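Local coordinates for protein enoyl-CoA hydratase (Mycobacterium tuberculosis, PDB 5KJP) that probably catalyses the reversible addition of water to the double bond of trans-2-enoyl-CoA thioesters, the hydration step of fatty acid beta-oxidation, at residues Arg24-Thr29 / Ala58-Ala63; Pro155-Tyr160 / Leu181-Val186. All coordinates share one frame; numbering follows the deposited sequence.

In the fold
From the N terminus, the first loop to close is that of contact 1, where strand 25-30 meets the start of strand 62-67 once helix 41-56 has been passed. Contact 2 comes later, joining the end of helix 150-157 to the loop after helix 175-180, and the loop it closes holds helices 160-169 and 175-180 and strand 173-174. The two loops follow one another in series, neither enclosing nor crossing the other, with centres about 25 Å apart on opposite sides of the chain's centre. Contact 1 belongs to the six-stranded sheet of the crotonase fold. Contact 2 precedes strand 186-188, outermost in that sheet within this chain, and lies among residues facing other subunits of the trimer.

Contact 1. Residues Arg24-Thr29 / Ala58-Ala63; sequences RILIIT and AGLSVA
Arg-24 wraps its side chain round the turn Ala-58 to Ser-61, with Gly-59 O lying 3.6 Å above the guanidinium plane, over its centre. The group's edge makes the hydrogen bonds. NE points almost in plane at Ser-61 OG, 2.6 Å away, and NH2 reaches Ala-58 O at 2.8 Å, with that oxygen tilted 19° out of the plane. A bend at chi3 (55°), with the last torsion turned too, brings the edge to these acceptors, and a water bonded to NH2 and Leu-60 O extends the grip. Arginine suits the place because its several N-H groups can tie down one turn, and serine because its short side chain, with OG beside its own backbone N, sets an acceptor within reach of NE. Arg-24 O in turn accepts from both Ser-61 N (2.7 Å, on a lone pair) and Val-62 N, before regular parallel pairing takes over with Leu-26 N bound to Val-62 O at 2.8 Å. The remaining contact is aliphatic: Leu-26 and Leu-60 cross obliquely, their CD1 methyls 3.8 Å apart, while small Ala-63 receives CD1 of Ile-28 on its CB, at 4.0 Å. These parallel strands open and close a beta-alpha-beta unit: its helix 41-56 packs on Leu-26, Ile-28 and Ala-63, helix 193-205 on Ile-25 and Val-62 across the sheet, and strand 17-22 flanks strand 25-30 as its antiparallel neighbour.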
loop_
_atom_site.group_PDB
_atom_site.type_symbol
_atom_site.label_atom_id
_atom_site.label_comp_id
_atom_site.label_asym_id
_atom_site.label_seq_id
_atom_site.Cartn_x
_atom_site.Cartn_y
_atom_site.Cartn_z
ATOM N N ARG A 24 -21.231 16.168 -19.068
ATOM C CA ARG A 24 -20.050 16.684 -18.386
ATOM C C ARG A 24 -18.882 15.698 -18.438
ATOM O O ARG A 24 -17.888 15.856 -17.722
ATOM C CB ARG A 24 -20.393 17.028 -16.938
ATOM C CG ARG A 24 -21.612 17.940 -16.809
ATOM C CD ARG A 24 -21.743 18.468 -15.397
ATOM N NE ARG A 24 -20.516 19.142 -14.991
ATOM C CZ ARG A 24 -20.248 20.419 -15.243
ATOM N NH1 ARG A 24 -21.133 21.172 -15.886
ATOM N NH2 ARG A 24 -19.097 20.946 -14.845
ATOM N N ILE A 25 -19.003 14.691 -19.296
ATOM C CA ILE A 25 -17.966 13.675 -19.430
ATOM C C ILE A 25 -17.244 13.812 -20.765
ATOM O O ILE A 25 -17.874 13.872 -21.825
ATOM C CB ILE A 25 -18.549 12.253 -19.303
ATOM C CG1 ILE A 25 -19.131 12.047 -17.904
ATOM C CG2 ILE A 25 -17.476 11.199 -19.578
ATOM C CD1 ILE A 25 -20.170 10.946 -17.835
ATOM N N LEU A 26 -15.918 13.866 -20.718
ATOM C CA LEU A 26 -15.142 13.890 -21.946
ATOM C C LEU A 26 -14.632 12.489 -22.271
ATOM O O LEU A 26 -13.834 11.925 -21.525
ATOM C CB LEU A 26 -13.971 14.868 -21.834
ATOM C CG LEU A 26 -13.353 15.224 -23.196
ATOM C CD1 LEU A 26 -14.337 16.075 -24.006
ATOM C CD2 LEU A 26 -11.995 15.914 -23.057
ATOM N N ILE A 27 -15.094 11.922 -23.381
ATOM C CA ILE A 27 -14.618 10.600 -23.792
ATOM C C ILE A 27 -13.508 10.727 -24.834
ATOM O O ILE A 27 -13.714 11.267 -25.926
ATOM C CB ILE A 27 -15.753 9.736 -24.353
ATOM C CG1 ILE A 27 -16.906 9.669 -23.344
ATOM C CG2 ILE A 27 -15.238 8.335 -24.702
ATOM C CD1 ILE A 27 -18.100 8.910 -23.856
ATOM N N ILE A 28 -12.335 10.223 -24.471
ATOM C CA ILE A 28 -11.125 10.337 -25.280
ATOM C C ILE A 28 -10.746 8.960 -25.806
ATOM O O ILE A 28 -10.519 8.031 -25.025
ATOM C CB ILE A 28 -9.948 10.909 -24.458
ATOM C CG1 ILE A 28 -10.377 12.185 -23.720
ATOM C CG2 ILE A 28 -8.731 11.154 -25.352
ATOM C CD1 ILE A 28 -9.497 12.530 -22.526
ATOM N N THR A 29 -10.683 8.828 -27.126
ATOM C CA THR A 29 -10.419 7.533 -27.739
ATOM C C THR A 29 -9.173 7.561 -28.607
ATOM O O THR A 29 -9.117 8.293 -29.601
ATOM C CB THR A 29 -11.618 7.082 -28.594
ATOM O OG1 THR A 29 -12.791 7.047 -27.773
ATOM C CG2 THR A 29 -11.369 5.703 -29.188
ATOM N N ALA A 58 -15.277 24.528 -18.034
ATOM C CA ALA A 58 -16.099 24.505 -16.827
ATOM C C ALA A 58 -17.295 23.566 -16.967
ATOM O O ALA A 58 -17.884 23.151 -15.969
ATOM C CB ALA A 58 -16.571 25.915 -16.486
ATOM N N GLY A 59 -17.644 23.230 -18.206
ATOM C CA GLY A 59 -18.740 22.315 -18.481
ATOM C C GLY A 59 -18.347 20.847 -18.464
ATOM O O GLY A 59 -19.180 19.972 -18.713
ATOM N N LEU A 60 -17.076 20.569 -18.183
ATOM C CA LEU A 60 -16.605 19.192 -18.080
ATOM C C LEU A 60 -16.213 18.879 -16.642
ATOM O O LEU A 60 -15.643 19.723 -15.948
ATOM C CB LEU A 60 -15.417 18.944 -19.011
ATOM C CG LEU A 60 -15.693 18.978 -20.519
ATOM C CD1 LEU A 60 -14.391 18.812 -21.312
ATOM C CD2 LEU A 60 -16.703 17.900 -20.902
ATOM N N SER A 61 -16.516 17.662 -16.204
ATOM C CA SER A 61 -16.226 17.254 -14.833
ATOM C C SER A 61 -15.252 16.078 -14.766
ATOM O O SER A 61 -14.389 16.030 -13.893
ATOM C CB SER A 61 -17.520 16.893 -14.103
ATOM O OG SER A 61 -18.348 18.039 -13.940
ATOM N N VAL A 62 -15.402 15.133 -15.689
ATOM C CA VAL A 62 -14.643 13.885 -15.670
ATOM C C VAL A 62 -14.272 13.497 -17.099
ATOM O O VAL A 62 -15.023 13.781 -18.035
ATOM C CB VAL A 62 -15.458 12.729 -15.008
ATOM C CG1 VAL A 62 -14.725 11.388 -15.117
ATOM C CG2 VAL A 62 -15.763 13.041 -13.543
ATOM N N ALA A 63 -13.118 12.859 -17.274
ATOM C CA ALA A 63 -12.765 12.293 -18.571
ATOM C C ALA A 63 -12.605 10.775 -18.498
ATOM O O ALA A 63 -12.276 10.218 -17.447
ATOM C CB ALA A 63 -11.497 12.920 -19.099
HETATM O O HOH W 1 -16.467 20.601 -13.451
#

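Contact 2. Residues Pro155-Tyr160 / Leu181-Val186; sequences PERIPY and LGLVNV
Ile-158 presses its CG2 methyl against two leucines at once, 3.5 Å from Leu-183 CB and 3.9 Å from Leu-181 CB. Its chi1 of 65° puts CG1 in the crowded position between the backbone N and the carbonyl carbon, and turns CG2 anti to that carbon, toward the leucines. A beta-branched residue suits this point, since its short second branch can touch both neighbours. Leu-181 also meets the ring of Pro-159 at about a right angle, its CD2 being 3.9 Å from Pro-159 CD. Proline fits here because its rigid ring presents the CD methylene to Leu-181, and lacking a backbone N-H costs nothing at the N-cap position, just before helix 160-169. Leu-183, with CG anti to the backbone N (chi1 174°), sends CD1 to within 4.0 Å of Arg-157 CB. Between the leucines, Gly-182 has a positive phi of 92° and ends helix 175-180 in a Schellman motif, a backbone shape that calls for glycine and turns the chain so that leucines on both sides of it reach the other segment. Pro-159 packs on Gly-182 of the third subunit and Asn-185 bonds to Glu-165 of the second, so the contact lies close to the trimer interfaces. Two waters link the segments: one donates to Arg-157 O at 2.7 Å and to Gly-182 O, the other accepts from Arg-157 NH2 and donates to Leu-183 O. Arg-157 is modelled in two conformers, so this second bridge and the bond from its NH1 to Leu-122 O are less certain. The chemistry thus implies a join held by aliphatic packing, in which a water donating to both lets two main-chain carbonyls, both acceptors, be joined.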
loop_
_atom_site.group_PDB
_atom_site.type_symbol
_atom_site.label_atom_id
_atom_site.label_comp_id
_atom_site.label_asym_id
_atom_site.label_seq_id
_atom_site.Cartn_x
_atom_site.Cartn_y
_atom_site.Cartn_z
ATOM N N PRO A 155 4.074 0.407 -7.871
ATOM C CA PRO A 155 4.226 -0.042 -6.478
ATOM C C PRO A 155 3.328 0.701 -5.492
ATOM O O PRO A 155 3.217 0.292 -4.339
ATOM C CB PRO A 155 5.704 0.244 -6.170
ATOM C CG PRO A 155 6.371 0.336 -7.511
ATOM C CD PRO A 155 5.330 0.983 -8.384
ATOM N N GLU A 156 2.701 1.779 -5.936
ATOM C CA GLU A 156 1.793 2.523 -5.075
ATOM C C GLU A 156 0.345 2.111 -5.296
ATOM O O GLU A 156 -0.529 2.485 -4.515
ATOM C CB GLU A 156 1.934 4.025 -5.308
ATOM C CG GLU A 156 3.310 4.579 -5.007
ATOM C CD GLU A 156 3.416 6.058 -5.346
ATOM O OE1 GLU A 156 2.473 6.593 -5.968
ATOM O OE2 GLU A 156 4.434 6.680 -4.984
ATOM N N ARG A 157 0.089 1.345 -6.351
ATOM C CA ARG A 157 -1.272 0.950 -6.703
ATOM C C ARG A 157 -1.568 -0.498 -6.319
ATOM O O ARG A 157 -2.707 -0.844 -6.017
ATOM C CB ARG A 157 -1.511 1.147 -8.202
ATOM C CG ARG A 157 -1.587 2.608 -8.641
ATOM C CD ARG A 157 -2.988 3.197 -8.444
ATOM N NE ARG A 157 -3.774 3.223 -9.682
ATOM C CZ ARG A 157 -3.620 4.124 -10.653
ATOM N NH1 ARG A 157 -2.698 5.071 -10.533
ATOM N NH2 ARG A 157 -4.383 4.073 -11.748
ATOM N N ILE A 158 -0.539 -1.343 -6.358
ATOM C CA ILE A 158 -0.670 -2.758 -6.016
ATOM C C ILE A 158 0.395 -3.101 -4.980
ATOM O O ILE A 158 1.265 -2.270 -4.711
ATOM C CB ILE A 158 -0.530 -3.662 -7.274
ATOM C CG1 ILE A 158 0.882 -3.567 -7.860
ATOM C CG2 ILE A 158 -1.591 -3.308 -8.315
ATOM C CD1 ILE A 158 1.124 -4.560 -9.008
ATOM N N PRO A 159 0.321 -4.301 -4.367
ATOM C CA PRO A 159 1.336 -4.578 -3.344
ATOM C C PRO A 159 2.743 -4.493 -3.920
ATOM O O PRO A 159 2.987 -4.931 -5.047
ATOM C CB PRO A 159 1.003 -6.001 -2.887
ATOM C CG PRO A 159 -0.477 -6.134 -3.153
ATOM C CD PRO A 159 -0.685 -5.378 -4.440
ATOM N N TYR A 160 3.632 -3.876 -3.149
ATOM C CA TYR A 160 5.001 -3.585 -3.551
ATOM C C TYR A 160 5.708 -4.751 -4.242
ATOM O O TYR A 160 6.322 -4.578 -5.297
ATOM C CB TYR A 160 5.787 -3.148 -2.310
ATOM C CG TYR A 160 7.269 -2.912 -2.525
ATOM C CD1 TYR A 160 8.177 -3.962 -2.447
ATOM C CD2 TYR A 160 7.760 -1.638 -2.776
ATOM C CE1 TYR A 160 9.530 -3.757 -2.633
ATOM C CE2 TYR A 160 9.124 -1.421 -2.952
ATOM C CZ TYR A 160 10.000 -2.488 -2.882
ATOM O OH TYR A 160 11.356 -2.301 -3.064
ATOM N N LEU A 181 -5.761 -7.204 -6.876
ATOM C CA LEU A 181 -4.647 -6.457 -6.306
ATOM C C LEU A 181 -4.989 -4.987 -6.073
ATOM O O LEU A 181 -4.190 -4.247 -5.497
ATOM C CB LEU A 181 -3.422 -6.551 -7.222
ATOM C CG LEU A 181 -2.825 -7.937 -7.444
ATOM C CD1 LEU A 181 -1.753 -7.866 -8.528
ATOM C CD2 LEU A 181 -2.262 -8.494 -6.138
ATOM N N GLY A 182 -6.155 -4.559 -6.550
ATOM C CA GLY A 182 -6.609 -3.193 -6.332
ATOM C C GLY A 182 -6.246 -2.181 -7.408
ATOM O O GLY A 182 -6.543 -0.997 -7.262
ATOM N N LEU A 183 -5.609 -2.637 -8.483
ATOM C CA LEU A 183 -5.267 -1.765 -9.603
ATOM C C LEU A 183 -6.507 -1.425 -10.431
ATOM O O LEU A 183 -6.679 -0.293 -10.894
ATOM C CB LEU A 183 -4.214 -2.420 -10.492
ATOM C CG LEU A 183 -3.854 -1.679 -11.783
ATOM C CD1 LEU A 183 -3.178 -0.341 -11.468
ATOM C CD2 LEU A 183 -2.986 -2.548 -12.692
ATOM N N VAL A 184 -7.363 -2.423 -10.616
ATOM C CA VAL A 184 -8.586 -2.252 -11.389
ATOM C C VAL A 184 -9.763 -2.038 -10.439
ATOM O O VAL A 184 -10.027 -2.862 -9.563
ATOM C CB VAL A 184 -8.856 -3.475 -12.300
ATOM C CG1 VAL A 184 -10.273 -3.433 -12.848
ATOM C CG2 VAL A 184 -7.824 -3.540 -13.442
ATOM N N ASN A 185 -10.457 -0.919 -10.609
ATOM C CA ASN A 185 -11.624 -0.598 -9.794
ATOM C C ASN A 185 -12.842 -1.446 -10.136
ATOM O O ASN A 185 -13.537 -1.953 -9.253
ATOM C CB ASN A 185 -11.976 0.880 -9.962
ATOM C CG ASN A 185 -10.884 1.789 -9.459
ATOM O OD1 ASN A 185 -9.951 2.134 -10.192
ATOM N ND2 ASN A 185 -10.982 2.170 -8.193
ATOM N N VAL A 186 -13.097 -1.581 -11.431
ATOM C CA VAL A 186 -14.286 -2.254 -11.925
ATOM C C VAL A 186 -13.915 -3.244 -13.020
ATOM O O VAL A 186 -13.264 -2.874 -14.001
ATOM C CB VAL A 186 -15.315 -1.230 -12.484
ATOM C CG1 VAL A 186 -16.508 -1.948 -13.134
ATOM C CG2 VAL A 186 -15.773 -0.267 -11.382
HETATM O O HOH W 2 -4.687 0.913 -6.473
HETATM O O HOH W 3 -6.410 2.431 -10.807
#